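Local atomic coordinates of uncharacterized protein C22E12.03c (Schizosaccharomyces pombe, PDB entry 4QYT), a protein that converts methylglyoxal to D-lactate in a single glutathione-independent step and takes part in protection against reactive oxygen species. Residues A[63-66]-A[67-71]; A[92-95]-A[96-99]. All coordinates share one frame; numbering follows the deposited sequence.

Contact 1 of 2, residues A[63-66]-A[67-71]; sequences EIPS and ADDFA. With EDO (1,2-ethanediol), chain F.
Ser-66 caps helix 67-73 through Asp-69 N and, with its carbonyl, holds Phe-70 N. As the N-cap residue it turns OG toward the amides at the start of the helix, where the hydroxyl accepts from Asp-69 N at 2.9 Å with an N-H...O angle of 159°. The chi1 of 72° makes this possible, setting OG between the backbone N and the carbonyl carbon, over the amides of the first turn. Its carbonyl serves the next residue: Phe-70 N donates to Ser-66 O at 2.9 Å, the first i to i+4 bond of the helix. Replacing the serine by an alanine would probably leave Asp-69 N without its capping acceptor and weaken the start of the helix. A 1,2-ethanediol molecule, probably from the crystallisation liquor, accepts from Asp-68 N through O1 at 2.9 Å. Asp-69 brings its carboxylate back to the CD and CG side of Pro-65, OD2 lying 3.4 Å from Pro-65 CD, while the same oxygen is hydrogen-bonded to Gln-73 one turn on. On the inner side, Ile-64 lays CG2 against Phe-70 CB at 3.9 Å, and its CD1 reaches Phe-70 CD2 at 4.0 Å. This capped turn leads from the loop after strand 59-60 into helix 67-73; Phe-70 meets the ring of Phe-10 on strand 7-12, and Ile-64, Ala-67 and Phe-70 lean on helix 93-102.

Contact 2 of 2, residues A[92-95]-A[96-99]; sequences TPFV and QQVV
Gln-97 N donates to Pro-93 O at 2.7 Å, the shortest of four successive i to i+4 backbone bonds that wind this first part of the helix. Gln-96 N to Thr-92 O, at 3.1 Å with an N-H...O angle of 171°, opens the series; Val-98 N to Phe-94 O and Val-99 N to Val-95 O continue it. Thr-92 occupies the N-cap position, but its hydroxyl makes no capping bond and is hydrogen-bonded to Thr-88 O instead. The Gln-97 side chain folds back over the preceding turn: with CG anti to the carbonyl carbon (chi1 -71°), CG comes to 3.1 Å from Pro-93 O and OE1 to 3.4 Å from Phe-94 CA. Gln-96 likewise runs back past Thr-92 O, where its CG lies at 3.5 Å, and its NE2 is hydrogen-bonded to Ser-90 O. Farther out, Val-98 CG2 sits over one face of the Phe-94 ring, offset toward the rim, 4.0 Å from CE2. Tyr-61 meets that ring edge-to-face. The valines turn the helix's apolar side to the central sheet: Val-95 and Val-99 rest on Ile-79 and Val-98 on Ala-77 of strand 76-79, while Val-99 also reaches strand 109-112 and Val-98 touches helix 67-73.

Contact 1 comes first in the chain, where the loop after strand 59-60 turns into helix 67-73. The chain then passes through strand 76-79 and helix 83-90 before contact 2 forms the beginning of helix 93-102. The two are in series, neither nesting nor crossing, yet their centres lie only about 10 Å apart. They touch directly: Phe-70 CE1 packs on Val-98 CG1 at 3.4 Å, and Ala-67 CB meets Gln-97 CB at 3.7 Å. Helices 67-73 and 93-102 are thereby joined side by side against the central sheet of the DJ-1/PfpI fold, away from the annotated active-site residues. Local bonds at each helix start and tertiary packing between the helices thus coexist in the same few residues.

Contact 1 of 2, residues A[63-66]-A[67-71]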
ATOM      1  N   GLU A  63      23.440  -8.570  -6.729  1.00 10.52           N
ATOM      2  CA  GLU A  63      23.339  -9.913  -7.304  1.00 11.11           C
ATOM      3  C   GLU A  63      23.339  -9.923  -8.821  1.00 11.12           C
ATOM      4  O   GLU A  63      23.453 -10.998  -9.439  1.00 12.94           O
ATOM      5  CB  GLU A  63      22.075 -10.633  -6.849  1.00 11.89           C
ATOM      6  CG  GLU A  63      22.005 -10.881  -5.360  1.00 12.89           C
ATOM      7  CD  GLU A  63      20.635 -11.299  -4.903  1.00 12.81           C
ATOM      8  OE1 GLU A  63      19.904 -11.967  -5.674  1.00 13.67           O
ATOM      9  OE2 GLU A  63      20.266 -10.958  -3.751  1.00 12.75           O
ATOM     10  N   ILE A  64      23.108  -8.781  -9.449  1.00 10.17           N
ATOM     11  CA  ILE A  64      22.868  -8.686 -10.877  1.00 10.46           C
ATOM     12  C   ILE A  64      24.057  -7.972 -11.492  1.00 11.12           C
ATOM     13  O   ILE A  64      24.310  -6.837 -11.139  1.00 12.84           O
ATOM     14  CB  ILE A  64      21.552  -7.944 -11.171  1.00 10.10           C
ATOM     15  CG1 ILE A  64      20.382  -8.617 -10.443  1.00 11.32           C
ATOM     16  CG2 ILE A  64      21.318  -7.910 -12.670  1.00 10.32           C
ATOM     17  CD1 ILE A  64      19.119  -7.769 -10.397  1.00 11.46           C
ATOM     18  N   PRO A  65      24.847  -8.646 -12.362  1.00 12.10           N
ATOM     19  CA  PRO A  65      26.182  -8.122 -12.651  1.00 14.24           C
ATOM     20  C   PRO A  65      26.204  -6.925 -13.557  1.00 12.90           C
ATOM     21  O   PRO A  65      27.234  -6.256 -13.628  1.00 16.41           O
ATOM     22  CB  PRO A  65      26.909  -9.324 -13.239  1.00 16.30           C
ATOM     23  CG  PRO A  65      25.822 -10.189 -13.810  1.00 15.50           C
ATOM     24  CD  PRO A  65      24.713 -10.054 -12.795  1.00 12.75           C
ATOM     25  N   SER A  66      25.143  -6.655 -14.304  1.00 12.11           N
ATOM     26  CA  SER A  66      25.112  -5.509 -15.220  1.00 12.14           C
ATOM     27  C   SER A  66      23.658  -5.228 -15.608  1.00 10.99           C
ATOM     28  O   SER A  66      22.787  -6.048 -15.415  1.00 10.33           O
ATOM     29  CB  SER A  66      25.911  -5.813 -16.507  1.00 12.44           C
ATOM     30  OG  SER A  66      25.192  -6.744 -17.291  1.00 11.21           O
ATOM     31  N   ALA A  67      23.463  -4.059 -16.220  1.00 11.99           N
ATOM     32  CA  ALA A  67      22.167  -3.727 -16.787  1.00 12.41           C
ATOM     33  C   ALA A  67      21.742  -4.669 -17.902  1.00 11.89           C
ATOM     34  O   ALA A  67      20.555  -4.999 -18.049  1.00 12.18           O
ATOM     35  CB  ALA A  67      22.104  -2.271 -17.217  1.00 16.64           C
ATOM     36  N   ASP A  68      22.713  -5.082 -18.740  1.00 11.38           N
ATOM     37  CA  ASP A  68      22.384  -6.066 -19.761  1.00 10.77           C
ATOM     38  C   ASP A  68      21.904  -7.363 -19.108  1.00  9.80           C
ATOM     39  O   ASP A  68      20.958  -7.990 -19.607  1.00 10.15           O
ATOM     40  CB  ASP A  68      23.580  -6.356 -20.661  1.00 11.82           C
ATOM     41  CG  ASP A  68      23.849  -5.254 -21.697  1.00 12.70           C
ATOM     42  OD1 ASP A  68      22.954  -4.439 -21.971  1.00 16.89           O
ATOM     43  OD2 ASP A  68      24.929  -5.309 -22.328  1.00 14.53           O
ATOM     44  N   ASP A  69      22.528  -7.785 -17.991  1.00  9.34           N
ATOM     45  CA  ASP A  69      22.062  -8.991 -17.332  1.00  8.82           C
ATOM     46  C   ASP A  69      20.670  -8.802 -16.745  1.00  8.16           C
ATOM     47  O   ASP A  69      19.826  -9.701 -16.757  1.00  8.79           O
ATOM     48  CB  ASP A  69      23.071  -9.508 -16.312  1.00  9.28           C
ATOM     49  CG  ASP A  69      22.831 -10.975 -16.017  1.00  9.36           C
ATOM     50  OD1 ASP A  69      23.090 -11.778 -16.934  1.00 10.79           O
ATOM     51  OD2 ASP A  69      22.393 -11.309 -14.912  1.00 11.16           O
ATOM     52  N   PHE A  70      20.439  -7.607 -16.189  1.00  8.45           N
ATOM     53  CA  PHE A  70      19.122  -7.247 -15.703  1.00  8.15           C
ATOM     54  C   PHE A  70      18.076  -7.411 -16.786  1.00  8.21           C
ATOM     55  O   PHE A  70      17.001  -7.981 -16.566  1.00  8.63           O
ATOM     56  CB  PHE A  70      19.137  -5.814 -15.173  1.00  8.65           C
ATOM     57  CG  PHE A  70      17.829  -5.399 -14.564  1.00  8.37           C
ATOM     58  CD1 PHE A  70      16.791  -4.944 -15.343  1.00  8.51           C
ATOM     59  CD2 PHE A  70      17.670  -5.372 -13.200  1.00  8.43           C
ATOM     60  CE1 PHE A  70      15.606  -4.494 -14.783  1.00  8.94           C
ATOM     61  CE2 PHE A  70      16.517  -4.876 -12.606  1.00  8.88           C
ATOM     62  CZ  PHE A  70      15.490  -4.426 -13.400  1.00  8.98           C
ATOM     63  N   ALA A  71      18.398  -6.931 -17.988  1.00  9.23           N
ATOM     64  CA  ALA A  71      17.470  -7.008 -19.090  1.00 10.40           C
ATOM     65  C   ALA A  71      17.212  -8.427 -19.577  1.00  9.93           C
ATOM     66  O   ALA A  71      16.180  -8.719 -20.170  1.00 13.39           O
ATOM     67  CB  ALA A  71      17.971  -6.154 -20.251  1.00 12.48           C
TER
HETATM   68  C1  EDO F 202      25.106  -2.614 -20.121  1.00 21.33           C
HETATM   69  O1  EDO F 202      25.196  -3.683 -19.163  1.00 18.89           O
HETATM   70  C2  EDO F 202      25.862  -1.370 -19.695  1.00 27.57           C
HETATM   71  O2  EDO F 202      25.031  -0.538 -18.866  1.00 32.19           O

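Contact 2 of 2, residues A[92-95]-A[96-99]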
ATOM      1  N   THR A  92      21.409   6.177  -8.622  1.00 14.51           N
ATOM      2  CA  THR A  92      22.192   4.948  -8.745  1.00 13.37           C
ATOM      3  C   THR A  92      22.415   4.646 -10.207  1.00 12.69           C
ATOM      4  O   THR A  92      21.441   4.404 -10.919  1.00 12.32           O
ATOM      5  CB  THR A  92      21.431   3.801  -8.082  1.00 14.26           C
ATOM      6  OG1 THR A  92      21.217   4.074  -6.705  1.00 16.94           O
ATOM      7  CG2 THR A  92      22.166   2.500  -8.163  1.00 15.63           C
ATOM      8  N   PRO A  93      23.662   4.591 -10.704  1.00 12.00           N
ATOM      9  CA  PRO A  93      23.855   4.325 -12.131  1.00 11.39           C
ATOM     10  C   PRO A  93      23.186   3.062 -12.611  1.00 11.07           C
ATOM     11  O   PRO A  93      22.661   3.064 -13.721  1.00 11.15           O
ATOM     12  CB  PRO A  93      25.387   4.352 -12.284  1.00 12.43           C
ATOM     13  CG  PRO A  93      25.805   5.344 -11.232  1.00 12.98           C
ATOM     14  CD  PRO A  93      24.906   5.063 -10.056  1.00 13.61           C
ATOM     15  N   PHE A  94      23.209   1.982 -11.822  1.00 10.68           N
ATOM     16  CA  PHE A  94      22.572   0.755 -12.271  1.00 10.21           C
ATOM     17  C   PHE A  94      21.111   0.985 -12.661  1.00 10.12           C
ATOM     18  O   PHE A  94      20.633   0.466 -13.675  1.00  9.96           O
ATOM     19  CB  PHE A  94      22.676  -0.279 -11.181  1.00 10.95           C
ATOM     20  CG  PHE A  94      22.065  -1.618 -11.527  1.00 10.38           C
ATOM     21  CD1 PHE A  94      22.834  -2.579 -12.145  1.00 11.99           C
ATOM     22  CD2 PHE A  94      20.751  -1.951 -11.207  1.00 10.18           C
ATOM     23  CE1 PHE A  94      22.318  -3.824 -12.439  1.00 13.72           C
ATOM     24  CE2 PHE A  94      20.230  -3.207 -11.497  1.00 10.07           C
ATOM     25  CZ  PHE A  94      21.031  -4.149 -12.090  1.00 11.59           C
ATOM     26  N   VAL A  95      20.380   1.701 -11.799  1.00 10.17           N
ATOM     27  CA  VAL A  95      18.976   2.000 -12.069  1.00  9.57           C
ATOM     28  C   VAL A  95      18.801   2.833 -13.322  1.00  9.61           C
ATOM     29  O   VAL A  95      17.973   2.551 -14.180  1.00  9.64           O
ATOM     30  CB  VAL A  95      18.312   2.655 -10.846  1.00 10.20           C
ATOM     31  CG1 VAL A  95      16.894   3.063 -11.146  1.00 11.21           C
ATOM     32  CG2 VAL A  95      18.366   1.740  -9.638  1.00 10.90           C
ATOM     33  N   GLN A  96      19.639   3.867 -13.439  1.00 10.50           N
ATOM     34  CA  GLN A  96      19.616   4.713 -14.623  1.00 10.62           C
ATOM     35  C   GLN A  96      19.903   3.909 -15.907  1.00 10.84           C
ATOM     36  O   GLN A  96      19.291   4.138 -16.953  1.00 10.89           O
ATOM     37  CB  GLN A  96      20.645   5.837 -14.508  1.00 11.64           C
ATOM     38  CG  GLN A  96      20.431   6.786 -13.349  1.00 13.16           C
ATOM     39  CD  GLN A  96      21.694   7.549 -13.011  1.00 15.08           C
ATOM     40  OE1 GLN A  96      22.726   7.422 -13.700  1.00 16.61           O
ATOM     41  NE2 GLN A  96      21.624   8.356 -11.972  1.00 19.55           N
ATOM     42  N   GLN A  97      20.898   3.026 -15.830  1.00 10.04           N
ATOM     43  CA  GLN A  97      21.283   2.197 -16.970  1.00 10.63           C
ATOM     44  C   GLN A  97      20.148   1.279 -17.397  1.00  9.97           C
ATOM     45  O   GLN A  97      19.894   1.086 -18.586  1.00 11.95           O
ATOM     46  CB  GLN A  97      22.497   1.339 -16.610  1.00 10.87           C
ATOM     47  CG  GLN A  97      23.813   2.122 -16.461  1.00 11.40           C
ATOM     48  CD  GLN A  97      24.890   1.429 -15.604  1.00 12.60           C
ATOM     49  OE1 GLN A  97      24.669   0.398 -14.957  1.00 14.10           O
ATOM     50  NE2 GLN A  97      26.052   2.009 -15.586  1.00 15.06           N
ATOM     51  N   VAL A  98      19.443   0.698 -16.434  1.00  9.81           N
ATOM     52  CA  VAL A  98      18.291  -0.131 -16.759  1.00  9.62           C
ATOM     53  C   VAL A  98      17.232   0.709 -17.452  1.00  9.39           C
ATOM     54  O   VAL A  98      16.655   0.278 -18.452  1.00 10.73           O
ATOM     55  CB  VAL A  98      17.738  -0.782 -15.452  1.00 10.52           C
ATOM     56  CG1 VAL A  98      16.302  -1.288 -15.618  1.00 10.83           C
ATOM     57  CG2 VAL A  98      18.669  -1.883 -14.969  1.00 10.57           C
ATOM     58  N   VAL A  99      16.918   1.877 -16.875  1.00  9.88           N
ATOM     59  CA  VAL A  99      15.898   2.719 -17.488  1.00 11.01           C
ATOM     60  C   VAL A  99      16.257   3.125 -18.936  1.00 10.74           C
ATOM     61  O   VAL A  99      15.414   3.080 -19.833  1.00 11.82           O
ATOM     62  CB  VAL A  99      15.627   3.937 -16.547  1.00 15.21           C
ATOM     63  CG1 VAL A  99      14.898   5.069 -17.237  1.00 15.89           C
ATOM     64  CG2 VAL A  99      14.925   3.467 -15.283  1.00 13.55           C
TER